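Long-range contacts in C-domain type II peptide synthetase (Streptomyces globisporus, PDB 4ZXW), which is a type II member of the nonribosomal peptide synthetase condensation-domain family, which has a two-lobed fold of the CoA-dependent acyltransferase clan: residues Y46-A51 against A160-M165; R246-G251 against I393-L398; P292-G297 against S309-L314; F371-A376 against I414-S419. All coordinates share one frame; numbering follows the deposited sequence.

Interaction 1: Y46-A51 against A160-M165; sequences YHIVGA and ADAWAM. With GLC (alpha-D-glucopyranose), chain C.
Ala-160 meets Ile-48 where the loop after strand 148-156 passes beside strand 47-55: Ala-160 O lies 3.5 Å from Ile-48 CG2, and Ala-160 CB, directed at the strand, is 4.4 Å from the same methyl. Next in the chain, Asp-161 turns its side chain away from the strand and gives Ile-48 only its backbone. Its carboxylate N-caps helix 162-179: Asp-161 OD1 accepts from Ala-164 N at 2.9 Å, nearly along the C-O axis. OD1 also forms a salt bridge with Arg-298, and OD2 takes the N-H of Phe-310, so three groups fix this carboxylate. It is the aspartate of the HHxxxDG signature of condensation domains, read here as HHTAADA. At Ala-162 the helix begins, and Ile-48 reaches it with its long branch: CG1 stands anti to the backbone N (chi1 179°) and carries CD1 to 3.6 Å from Ala-162 N. Met-165, one turn on, kinks at chi2 and chi3 and runs antiparallel alongside the Ile-48 side chain. Met-165 SD comes 4.0 Å from Ile-48 CG2, and Met-165 CE folds back on the strand, 3.7 Å from Ile-48 O and 3.8 Å from Gly-50 N. The neighbouring Val-49 points away from the helix; its N donates to O3 of the alpha-D-glucopyranose at 3.0 Å. With no hydrogen bond crossing between the segments, the signature loop is seated on the strand by apolar packing, while the polar groups of Asp-161 are spent on the helix start and the loop around Phe-310.

Interaction 2: R246-G251 against I393-L398; sequences RFAVRG and IWERQL. With FRU (beta-D-fructofuranose), chain B.
Arg-246 and Arg-396 lay their guanidinium groups flat on each other in a partly buried contact between strand 242-249, an outermost strand of the five-stranded sheet, and the irregular segment 393-398 that follows strand 388-392. The group centres are 3.3 Å apart and the planes 22° from parallel. Such close stacking of two cations is supported by Glu-125, whose OE1 forms salt bridges with NH2 of both, and which would offset much of their charge. Arg-246 runs extended from CG to NE; Arg-396 bends at chi3 (63°), and this turn carries its guanidinium over one face of the other. At its edge, Arg-246 NH1 donates to Leu-398 O at 3.0 Å, with the acceptor almost in the guanidinium plane and the donor in the carbonyl plane. Segment 393-398 belongs to the crossover of condensation domains, where chain from the second half lends strands 383-385 and 388-392 to the sheet of the first half before returning to the other sheet at 410-416. Residues 395-398 run at 139° to residues 246-248, and no backbone hydrogen bond joins them. Helix 110-126 covers the loop: Glu-118 accepts from the backbone N of Gln-397 and Leu-398, and Asn-122 OD1 from Arg-396 NH2. Toward the cleft, Arg-396 NH1 makes a weak hydrogen bond to O3 of beta-D-fructofuranose at 2.9 Å, with Arg-246 NE 3.3 Å from the same O3. The indole of Trp-394 turns its edge to O5 of this sugar. On the solvent side, the extended Glu-395 lies along Ala-248, its OE1 3.6 Å from Ala-248 CB.

Interaction 3: P292-G297 against S309-L314; sequences PTFSGG and SFINFL. With 4T7 ((1R)-1-(naphthalen-2-yl)ethane-1,2-diol), chain E.
Thr-293 O receives two groups of the facing strand, the N-H of Leu-314, with N 2.8 Å away, and the CA-H of Phe-313, in a longer CA-H...O contact. Thr-293 N answers by donating to Leu-314 O, and a second reciprocal pair joins Ser-295 to Asn-312, with Ser-295 N 2.8 Å from Asn-312 O. Strands 288-295 and 312-319 thus pair antiparallel, and Phe-294 and Phe-313 form the non-hydrogen-bonded pair between. Their rings make an offset edge-to-face pair, the edge of Phe-313 toward the face of Phe-294, centroids 5.6 Å apart and planes at 62°. Pro-292 CB sits over a face of Phe-313, a CH-pi contact 3.7 Å from the centroid. Ile-311 does likewise to Phe-294: its CG1 takes the position between backbone N and carbonyl carbon (chi1 56°), bringing CD1 to 4.1 Å from that centroid. Phe-294 CE2 also packs closely on CAJ of the (1R)-1-(naphthalen-2-yl)ethane-1,2-diol, so Phe-294, with Ile-311, lines the ligand pocket. The sheet face carrying Thr-293, Ser-295, Asn-312 and Leu-314 is more polar: Ser-295 OG and Asn-312 ND2 both bond to Glu-344 OE2. Helix 326-342 meets that face through Phe-341, against Ser-295 and Leu-314, whereas Phe-26 of helix 22-29 stacks on Phe-313, and strand 366-373 lies alongside, bonded to Pro-292 and Thr-293 through Phe-371.

Interaction 4: F371-A376 against I414-S419; sequences FQAVHA and IHIDPS. With FRU (beta-D-fructofuranose), chain B.
Val-374 holds CG1 anti to its own N (chi1 179°), which leaves CG2 beside that N and aimed at the facing strand, 3.6 Å from Ile-414 O. The same methyl is 3.6 Å from O6 of beta-D-fructofuranose. In Ile-414 it is CG1 that stands beside the backbone N (chi1 -54°), placing it 4.5 Å from Phe-371 CZ. The backbones pair in parallel at Ala-373 and Ile-414: Ile-414 N donates to Gln-372 O at 3.0 Å, and Val-374 N to Ile-414 O at 2.8 Å. Ile-414 O is gripped twice, since the CA-H of Ala-373 also approaches it. The strand axes diverge by 28°, and beyond Val-374 a water takes over, donating to Val-374 O and accepting from Ile-416 N, 2.8 Å from each. Gln-372 NE2 binds Ser-413 OG, while its side chain touches the alpha-D-glucopyranose; Ser-413 OG in turn bonds the fructofuranose. Val-374 CB and His-415 CB meet at 4.2 Å, and ring stacking of His-415 with Trp-394 extends this side toward the crossover loop. Strands 366-373 and 410-416 are neighbours inside the five-stranded sheet: helix 268-284 packs on Phe-371, Ala-373 and Ile-414, strand 422-429 continues the sheet on the other side of 410-416, bonded to His-415 through Ala-423, and the edge strand 227-229 lies beyond 366-373.

Interactions 1 and 3 are buried, and interactions 2 and 4 partly so; all four come close to a bound ligand. Interaction 1 is apolar packing of a loop and helix start on a strand, whereas 3 and 4 are strand pairings, antiparallel and parallel. Interaction 2, farthest from the centre of the chain, relies on stacked arginines and acidic partners instead. Interactions 2 and 4 reach the same sheet and both touch the fructofuranose. Interaction 1 adjoins 3 where Ala-160 packs on Ser-309, and meets interaction 2 through Ala-51 O and Ile-393 N (2.7 Å). Trp-163 against His-375 joins it to interaction 4, and interaction 3 abuts interaction 4 along strand 366-373.

Interaction 1: Y46-A51 against A160-M165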
# COMPACT_ATOMS: atom_id res chain seq x y z
N TYR A 46 -6.33 -6.69 -8.45
CA TYR A 46 -5.87 -5.45 -7.82
C TYR A 46 -6.58 -5.35 -6.46
O TYR A 46 -7.59 -4.66 -6.28
CB TYR A 46 -6.15 -4.22 -8.70
CG TYR A 46 -5.61 -2.93 -8.14
CD1 TYR A 46 -4.23 -2.70 -8.08
CD2 TYR A 46 -6.45 -1.94 -7.66
CE1 TYR A 46 -3.72 -1.54 -7.56
CE2 TYR A 46 -5.90 -0.72 -7.13
CZ TYR A 46 -4.54 -0.54 -7.09
OH TYR A 46 -3.96 0.62 -6.55
N HIS A 47 -6.05 -6.08 -5.50
CA HIS A 47 -6.67 -6.13 -4.17
C HIS A 47 -5.61 -5.94 -3.10
O HIS A 47 -4.41 -5.91 -3.39
CB HIS A 47 -7.44 -7.45 -3.95
CG HIS A 47 -6.74 -8.67 -4.47
ND1 HIS A 47 -5.43 -8.96 -4.19
CD2 HIS A 47 -7.18 -9.69 -5.27
CE1 HIS A 47 -5.08 -10.10 -4.78
NE2 HIS A 47 -6.13 -10.55 -5.44
N ILE A 48 -6.08 -5.79 -1.86
CA ILE A 48 -5.21 -5.58 -0.71
C ILE A 48 -5.72 -6.56 0.35
O ILE A 48 -6.93 -6.77 0.47
CB ILE A 48 -5.24 -4.11 -0.26
CG1 ILE A 48 -4.36 -3.89 0.96
CG2 ILE A 48 -6.68 -3.68 0.04
CD1 ILE A 48 -4.16 -2.43 1.32
N VAL A 49 -4.79 -7.20 1.07
CA VAL A 49 -5.13 -8.09 2.18
C VAL A 49 -4.67 -7.54 3.54
O VAL A 49 -3.73 -6.77 3.63
CB VAL A 49 -4.53 -9.50 1.98
CG1 VAL A 49 -4.97 -10.07 0.68
CG2 VAL A 49 -3.02 -9.44 2.01
N GLY A 50 -5.37 -7.97 4.58
CA GLY A 50 -4.97 -7.79 5.96
C GLY A 50 -5.23 -9.09 6.72
O GLY A 50 -6.26 -9.74 6.53
N ALA A 51 -4.25 -9.48 7.51
CA ALA A 51 -4.33 -10.67 8.34
C ALA A 51 -4.12 -10.32 9.81
O ALA A 51 -3.20 -9.58 10.17
CB ALA A 51 -3.31 -11.68 7.89
N ALA A 160 -10.33 0.20 -0.95
CA ALA A 160 -9.66 0.24 0.35
C ALA A 160 -8.16 0.37 0.22
O ALA A 160 -7.55 -0.31 -0.60
CB ALA A 160 -10.01 -1.02 1.15
N ASP A 161 -7.57 1.26 1.04
CA ASP A 161 -6.12 1.29 1.26
C ASP A 161 -5.81 0.64 2.63
O ASP A 161 -6.69 0.10 3.29
CB ASP A 161 -5.56 2.74 1.18
CG ASP A 161 -6.25 3.71 2.15
OD1 ASP A 161 -6.71 3.29 3.24
OD2 ASP A 161 -6.32 4.93 1.83
N ALA A 162 -4.54 0.66 3.03
CA ALA A 162 -4.10 -0.08 4.22
C ALA A 162 -4.79 0.46 5.47
O ALA A 162 -5.22 -0.29 6.33
CB ALA A 162 -2.63 0.02 4.38
N TRP A 163 -4.88 1.77 5.54
CA TRP A 163 -5.52 2.42 6.65
C TRP A 163 -6.96 1.90 6.72
O TRP A 163 -7.45 1.54 7.80
CB TRP A 163 -5.48 3.96 6.49
CG TRP A 163 -6.05 4.68 7.66
CD1 TRP A 163 -7.38 4.84 7.96
CD2 TRP A 163 -5.32 5.32 8.70
NE1 TRP A 163 -7.51 5.55 9.13
CE2 TRP A 163 -6.26 5.85 9.61
CE3 TRP A 163 -3.95 5.49 8.96
CZ2 TRP A 163 -5.88 6.55 10.75
CZ3 TRP A 163 -3.57 6.18 10.09
CH2 TRP A 163 -4.53 6.71 10.97
N ALA A 164 -7.64 1.84 5.57
CA ALA A 164 -9.03 1.39 5.55
C ALA A 164 -9.18 -0.06 6.02
O ALA A 164 -10.22 -0.42 6.58
CB ALA A 164 -9.64 1.54 4.14
N MET A 165 -8.18 -0.90 5.78
CA MET A 165 -8.27 -2.29 6.24
C MET A 165 -8.27 -2.34 7.76
O MET A 165 -8.98 -3.17 8.33
CB MET A 165 -7.11 -3.14 5.69
CG MET A 165 -7.09 -3.23 4.17
SD MET A 165 -8.64 -3.90 3.49
CE MET A 165 -8.33 -5.66 3.76
C1 GLC C . 0.51 -5.12 2.71
C2 GLC C . -0.80 -5.62 2.13
C3 GLC C . -0.66 -6.17 0.71
C4 GLC C . 0.02 -5.13 -0.15
C5 GLC C . 1.35 -4.69 0.49
C6 GLC C . 1.99 -3.60 -0.38
O2 GLC C . -1.30 -6.67 2.95
O3 GLC C . -1.98 -6.41 0.21
O4 GLC C . 0.26 -5.69 -1.45
O5 GLC C . 1.14 -4.19 1.83
O6 GLC C . 1.18 -2.43 -0.30

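Interaction 2: R246-G251 against I393-L398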
# COMPACT_ATOMS: atom_id res chain seq x y z
N ARG A 246 9.27 -10.97 -0.23
CA ARG A 246 8.94 -10.42 1.06
C ARG A 246 10.18 -10.53 1.91
O ARG A 246 10.99 -11.42 1.70
CB ARG A 246 7.75 -11.15 1.67
CG ARG A 246 6.52 -11.04 0.74
CD ARG A 246 5.23 -11.07 1.48
NE ARG A 246 4.12 -10.66 0.62
CZ ARG A 246 3.38 -11.50 -0.11
NH1 ARG A 246 3.60 -12.80 -0.08
NH2 ARG A 246 2.41 -11.03 -0.87
N PHE A 247 10.36 -9.60 2.83
CA PHE A 247 11.52 -9.61 3.71
C PHE A 247 11.23 -8.87 4.99
O PHE A 247 10.32 -8.05 5.05
CB PHE A 247 12.74 -8.98 3.05
CG PHE A 247 12.51 -7.57 2.61
CD1 PHE A 247 11.90 -7.30 1.39
CD2 PHE A 247 12.90 -6.51 3.40
CE1 PHE A 247 11.69 -5.99 0.96
CE2 PHE A 247 12.69 -5.22 2.98
CZ PHE A 247 12.07 -4.96 1.75
N ALA A 248 12.00 -9.20 6.02
CA ALA A 248 12.00 -8.44 7.26
C ALA A 248 13.39 -7.86 7.44
O ALA A 248 14.39 -8.54 7.23
CB ALA A 248 11.61 -9.31 8.45
N VAL A 249 13.44 -6.59 7.80
CA VAL A 249 14.68 -5.97 8.12
C VAL A 249 15.12 -6.57 9.45
O VAL A 249 14.41 -6.45 10.46
CB VAL A 249 14.53 -4.45 8.18
CG1 VAL A 249 15.82 -3.79 8.57
CG2 VAL A 249 14.11 -3.94 6.86
N ARG A 250 16.26 -7.27 9.44
CA ARG A 250 16.89 -7.74 10.68
C ARG A 250 16.80 -6.73 11.84
O ARG A 250 16.89 -5.53 11.61
CB ARG A 250 18.36 -8.07 10.42
CG ARG A 250 18.60 -9.22 9.46
CD ARG A 250 20.09 -9.56 9.36
NE ARG A 250 20.90 -8.85 10.37
CZ ARG A 250 21.66 -7.78 10.13
NH1 ARG A 250 22.34 -7.22 11.13
NH2 ARG A 250 21.76 -7.27 8.91
N GLY A 251 16.66 -7.21 13.07
CA GLY A 251 16.53 -6.34 14.22
C GLY A 251 17.69 -5.38 14.49
O GLY A 251 17.47 -4.19 14.75
N ILE A 393 -0.88 -8.91 11.49
CA ILE A 393 0.29 -9.62 11.02
C ILE A 393 0.97 -8.76 9.96
O ILE A 393 0.39 -8.51 8.91
CB ILE A 393 -0.09 -10.99 10.48
CG1 ILE A 393 -0.57 -11.88 11.62
CG2 ILE A 393 1.09 -11.68 9.82
CD1 ILE A 393 -1.29 -13.13 11.14
N TRP A 394 2.18 -8.27 10.25
CA TRP A 394 2.93 -7.46 9.27
C TRP A 394 4.03 -8.23 8.60
O TRP A 394 4.24 -8.11 7.39
CB TRP A 394 3.56 -6.22 9.92
CG TRP A 394 2.56 -5.17 10.19
CD1 TRP A 394 2.12 -4.77 11.42
CD2 TRP A 394 1.86 -4.38 9.22
NE1 TRP A 394 1.18 -3.77 11.28
CE2 TRP A 394 1.00 -3.52 9.94
CE3 TRP A 394 1.88 -4.32 7.82
CZ2 TRP A 394 0.16 -2.61 9.30
CZ3 TRP A 394 1.04 -3.41 7.18
CH2 TRP A 394 0.19 -2.57 7.92
N GLU A 395 4.76 -9.00 9.40
CA GLU A 395 5.92 -9.73 8.93
C GLU A 395 5.46 -10.98 8.19
O GLU A 395 4.95 -11.90 8.82
CB GLU A 395 6.81 -10.12 10.10
CG GLU A 395 8.25 -9.64 9.99
CD GLU A 395 9.06 -10.03 11.21
OE1 GLU A 395 9.92 -9.23 11.66
OE2 GLU A 395 8.84 -11.15 11.72
N ARG A 396 5.56 -10.98 6.88
CA ARG A 396 5.33 -12.19 6.10
C ARG A 396 6.63 -12.50 5.46
O ARG A 396 7.21 -11.66 4.80
CB ARG A 396 4.26 -12.01 5.03
CG ARG A 396 2.95 -11.57 5.57
CD ARG A 396 2.08 -11.02 4.48
NE ARG A 396 1.72 -11.96 3.42
CZ ARG A 396 1.07 -11.58 2.32
NH1 ARG A 396 0.77 -10.30 2.13
NH2 ARG A 396 0.74 -12.48 1.38
N GLN A 397 7.14 -13.70 5.66
CA GLN A 397 8.41 -13.97 5.05
C GLN A 397 8.27 -14.87 3.85
O GLN A 397 9.21 -15.05 3.09
CB GLN A 397 9.35 -14.52 6.11
CG GLN A 397 9.88 -13.34 6.96
CD GLN A 397 10.60 -13.78 8.18
OE1 GLN A 397 11.81 -13.96 8.16
NE2 GLN A 397 9.86 -13.96 9.28
N LEU A 398 7.06 -15.36 3.61
CA LEU A 398 6.82 -16.22 2.48
C LEU A 398 6.54 -15.33 1.28
O LEU A 398 5.60 -14.55 1.26
CB LEU A 398 5.65 -17.13 2.75
CG LEU A 398 5.60 -18.45 2.01
CD1 LEU A 398 6.71 -19.32 2.49
CD2 LEU A 398 4.25 -19.08 2.31
C1 FRU B . 1.20 -7.14 5.10
C2 FRU B . 2.06 -6.47 4.02
C3 FRU B . 3.23 -7.30 3.50
C4 FRU B . 4.42 -6.36 3.18
C5 FRU B . 4.13 -5.24 4.18
C6 FRU B . 4.53 -3.90 3.56
O1 FRU B . 0.24 -8.04 4.56
O2 FRU B . 1.33 -6.25 2.82
O3 FRU B . 2.97 -8.56 2.86
O4 FRU B . 5.73 -6.91 3.30
O5 FRU B . 2.71 -5.27 4.49
O6 FRU B . 3.77 -3.67 2.34

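Interaction 3: P292-G297 against S309-L314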
# COMPACT_ATOMS: atom_id res chain seq x y z
N PRO A 292 8.58 8.49 -7.16
CA PRO A 292 7.32 8.72 -6.46
C PRO A 292 7.19 7.83 -5.24
O PRO A 292 7.79 6.76 -5.14
CB PRO A 292 6.27 8.36 -7.52
CG PRO A 292 6.94 7.33 -8.35
CD PRO A 292 8.41 7.66 -8.36
N THR A 293 6.45 8.34 -4.27
CA THR A 293 6.00 7.55 -3.16
C THR A 293 4.47 7.61 -3.21
O THR A 293 3.90 8.25 -4.08
CB THR A 293 6.57 8.05 -1.80
OG1 THR A 293 6.27 7.12 -0.74
CG2 THR A 293 6.02 9.40 -1.45
N PHE A 294 3.83 6.88 -2.31
CA PHE A 294 2.43 7.10 -2.00
C PHE A 294 2.31 7.73 -0.64
O PHE A 294 2.77 7.16 0.32
CB PHE A 294 1.65 5.79 -2.04
CG PHE A 294 1.28 5.36 -3.40
CD1 PHE A 294 0.31 6.06 -4.12
CD2 PHE A 294 1.89 4.26 -3.97
CE1 PHE A 294 -0.07 5.63 -5.39
CE2 PHE A 294 1.52 3.84 -5.26
CZ PHE A 294 0.54 4.53 -5.97
N SER A 295 1.74 8.94 -0.56
CA SER A 295 1.40 9.49 0.73
C SER A 295 0.10 8.83 1.18
O SER A 295 -0.57 8.18 0.39
CB SER A 295 1.24 11.02 0.66
OG SER A 295 -0.05 11.34 0.19
N GLY A 296 -0.24 9.00 2.46
CA GLY A 296 -1.40 8.35 3.04
C GLY A 296 -2.68 9.04 2.61
O GLY A 296 -3.74 8.41 2.53
N GLY A 297 -2.57 10.33 2.32
CA GLY A 297 -3.66 11.07 1.69
C GLY A 297 -4.80 11.34 2.66
O GLY A 297 -5.90 11.73 2.25
N SER A 309 -9.91 4.28 -0.72
CA SER A 309 -8.49 4.33 -0.98
C SER A 309 -8.08 5.77 -1.17
O SER A 309 -8.42 6.37 -2.16
CB SER A 309 -8.12 3.49 -2.19
OG SER A 309 -6.71 3.48 -2.34
N PHE A 310 -7.33 6.29 -0.21
CA PHE A 310 -6.96 7.70 -0.14
C PHE A 310 -5.57 8.00 -0.62
O PHE A 310 -5.24 9.15 -0.83
CB PHE A 310 -7.04 8.21 1.31
CG PHE A 310 -8.45 8.42 1.82
CD1 PHE A 310 -9.30 7.33 1.99
CD2 PHE A 310 -8.91 9.70 2.11
CE1 PHE A 310 -10.59 7.52 2.44
CE2 PHE A 310 -10.21 9.89 2.57
CZ PHE A 310 -11.05 8.81 2.73
N ILE A 311 -4.74 6.97 -0.76
CA ILE A 311 -3.31 7.18 -1.02
C ILE A 311 -3.06 8.04 -2.27
O ILE A 311 -3.87 8.08 -3.19
CB ILE A 311 -2.59 5.86 -1.18
CG1 ILE A 311 -3.25 5.04 -2.30
CG2 ILE A 311 -2.55 5.13 0.17
CD1 ILE A 311 -2.46 3.81 -2.66
N ASN A 312 -1.92 8.73 -2.29
CA ASN A 312 -1.67 9.70 -3.35
C ASN A 312 -0.24 9.59 -3.84
O ASN A 312 0.72 9.66 -3.08
CB ASN A 312 -1.98 11.12 -2.87
CG ASN A 312 -1.73 12.19 -3.95
OD1 ASN A 312 -2.23 12.10 -5.09
ND2 ASN A 312 -0.92 13.17 -3.62
N PHE A 313 -0.14 9.43 -5.16
CA PHE A 313 1.09 9.34 -5.90
C PHE A 313 1.79 10.66 -5.76
O PHE A 313 1.20 11.67 -6.09
CB PHE A 313 0.77 9.04 -7.35
CG PHE A 313 1.90 8.46 -8.15
CD1 PHE A 313 2.37 7.19 -7.90
CD2 PHE A 313 2.43 9.17 -9.22
CE1 PHE A 313 3.39 6.65 -8.67
CE2 PHE A 313 3.44 8.63 -9.99
CZ PHE A 313 3.92 7.35 -9.71
N LEU A 314 3.02 10.66 -5.27
CA LEU A 314 3.70 11.90 -4.89
C LEU A 314 5.15 11.88 -5.35
O LEU A 314 5.95 11.13 -4.78
CB LEU A 314 3.62 12.10 -3.38
CG LEU A 314 4.24 13.36 -2.79
CD1 LEU A 314 3.53 14.54 -3.36
CD2 LEU A 314 4.10 13.33 -1.28
CAI 4T7 E . 1.45 0.71 -7.23
CAM 4T7 E . 1.96 1.26 -8.42
CAG 4T7 E . 3.30 1.08 -8.76
CAD 4T7 E . 3.81 1.60 -9.95
CAC 4T7 E . 2.98 2.30 -10.83
CAF 4T7 E . 1.63 2.48 -10.50
CAL 4T7 E . 1.12 1.94 -9.30
CAH 4T7 E . -0.22 2.11 -8.95
CAE 4T7 E . -0.70 1.58 -7.76
CAK 4T7 E . 0.11 0.87 -6.87
CAN 4T7 E . -0.45 0.33 -5.64
OAB 4T7 E . -0.00 -1.00 -5.29
CAJ 4T7 E . -0.16 1.23 -4.42
OAA 4T7 E . -0.73 0.68 -3.22

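Interaction 4: F371-A376 against I414-S419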
# COMPACT_ATOMS: atom_id res chain seq x y z
N PHE A 371 8.54 3.90 -4.13
CA PHE A 371 9.06 3.50 -2.84
C PHE A 371 8.17 4.11 -1.76
O PHE A 371 8.06 5.33 -1.67
CB PHE A 371 10.52 3.94 -2.71
CG PHE A 371 11.23 3.35 -1.53
CD1 PHE A 371 10.99 3.83 -0.27
CD2 PHE A 371 12.14 2.33 -1.70
CE1 PHE A 371 11.67 3.31 0.83
CE2 PHE A 371 12.81 1.80 -0.62
CZ PHE A 371 12.57 2.30 0.65
N GLN A 372 7.51 3.25 -0.98
CA GLN A 372 6.52 3.72 0.00
C GLN A 372 6.68 3.14 1.40
O GLN A 372 7.19 2.05 1.60
CB GLN A 372 5.07 3.42 -0.44
CG GLN A 372 4.67 1.96 -0.30
CD GLN A 372 3.19 1.69 -0.64
OE1 GLN A 372 2.47 2.54 -1.18
NE2 GLN A 372 2.74 0.48 -0.31
N ALA A 373 6.17 3.89 2.35
CA ALA A 373 5.92 3.38 3.67
C ALA A 373 4.41 3.25 3.81
O ALA A 373 3.67 4.18 3.48
CB ALA A 373 6.48 4.28 4.73
N VAL A 374 3.97 2.09 4.30
CA VAL A 374 2.56 1.84 4.57
C VAL A 374 2.03 2.76 5.65
O VAL A 374 2.60 2.83 6.73
CB VAL A 374 2.36 0.40 4.98
CG1 VAL A 374 0.87 0.14 5.29
CG2 VAL A 374 2.90 -0.51 3.89
N HIS A 375 0.94 3.45 5.34
CA HIS A 375 0.26 4.34 6.28
C HIS A 375 -0.93 3.62 6.94
O HIS A 375 -1.95 3.35 6.29
CB HIS A 375 -0.22 5.60 5.55
CG HIS A 375 -0.87 6.62 6.43
ND1 HIS A 375 -0.15 7.43 7.28
CD2 HIS A 375 -2.17 6.98 6.57
CE1 HIS A 375 -0.98 8.24 7.92
NE2 HIS A 375 -2.21 7.99 7.50
N ALA A 376 -0.76 3.33 8.23
CA ALA A 376 -1.69 2.52 9.00
C ALA A 376 -1.74 3.06 10.43
O ALA A 376 -0.76 3.61 10.91
CB ALA A 376 -1.27 1.08 9.01
N ILE A 414 7.38 -0.71 2.63
CA ILE A 414 7.85 -1.01 3.98
C ILE A 414 6.78 -0.63 4.98
O ILE A 414 6.19 0.45 4.86
CB ILE A 414 9.15 -0.25 4.33
CG1 ILE A 414 10.21 -0.50 3.27
CG2 ILE A 414 9.66 -0.70 5.69
CD1 ILE A 414 10.51 -1.94 3.06
N HIS A 415 6.55 -1.47 5.98
CA HIS A 415 5.77 -1.04 7.14
C HIS A 415 6.75 -0.93 8.28
O HIS A 415 7.48 -1.87 8.58
CB HIS A 415 4.63 -2.00 7.53
CG HIS A 415 3.96 -1.59 8.80
ND1 HIS A 415 4.28 -2.14 10.03
CD2 HIS A 415 3.05 -0.62 9.06
CE1 HIS A 415 3.57 -1.55 10.97
NE2 HIS A 415 2.83 -0.61 10.41
N ILE A 416 6.76 0.24 8.90
CA ILE A 416 7.66 0.49 10.03
C ILE A 416 6.85 0.52 11.31
O ILE A 416 6.06 1.43 11.53
CB ILE A 416 8.45 1.80 9.85
CG1 ILE A 416 9.21 1.78 8.53
CG2 ILE A 416 9.42 1.97 10.98
CD1 ILE A 416 9.32 3.12 7.88
N ASP A 417 7.06 -0.49 12.14
CA ASP A 417 6.39 -0.60 13.44
C ASP A 417 6.94 0.42 14.44
O ASP A 417 8.09 0.85 14.31
CB ASP A 417 6.57 -2.02 13.97
CG ASP A 417 5.31 -2.59 14.53
OD1 ASP A 417 5.17 -2.57 15.77
OD2 ASP A 417 4.46 -3.07 13.75
N PRO A 418 6.14 0.79 15.46
CA PRO A 418 6.68 1.67 16.52
C PRO A 418 7.82 1.00 17.27
O PRO A 418 8.85 1.60 17.56
CB PRO A 418 5.47 1.89 17.45
CG PRO A 418 4.26 1.52 16.64
CD PRO A 418 4.73 0.43 15.72
N SER A 419 7.60 -0.28 17.57
CA SER A 419 8.64 -1.14 18.11
C SER A 419 9.97 -1.02 17.35
O SER A 419 11.01 -1.35 17.88
CB SER A 419 8.16 -2.59 18.09
OG SER A 419 7.73 -2.97 16.79
C1 FRU B . 1.20 -7.14 5.10
C2 FRU B . 2.06 -6.47 4.02
C3 FRU B . 3.23 -7.30 3.50
C4 FRU B . 4.42 -6.36 3.18
C5 FRU B . 4.13 -5.24 4.18
C6 FRU B . 4.53 -3.90 3.56
O1 FRU B . 0.24 -8.04 4.56
O2 FRU B . 1.33 -6.25 2.82
O3 FRU B . 2.97 -8.56 2.86
O4 FRU B . 5.73 -6.91 3.30
O5 FRU B . 2.71 -5.27 4.49
O6 FRU B . 3.77 -3.67 2.34
O HOH W 1 5.01 2.25 7.93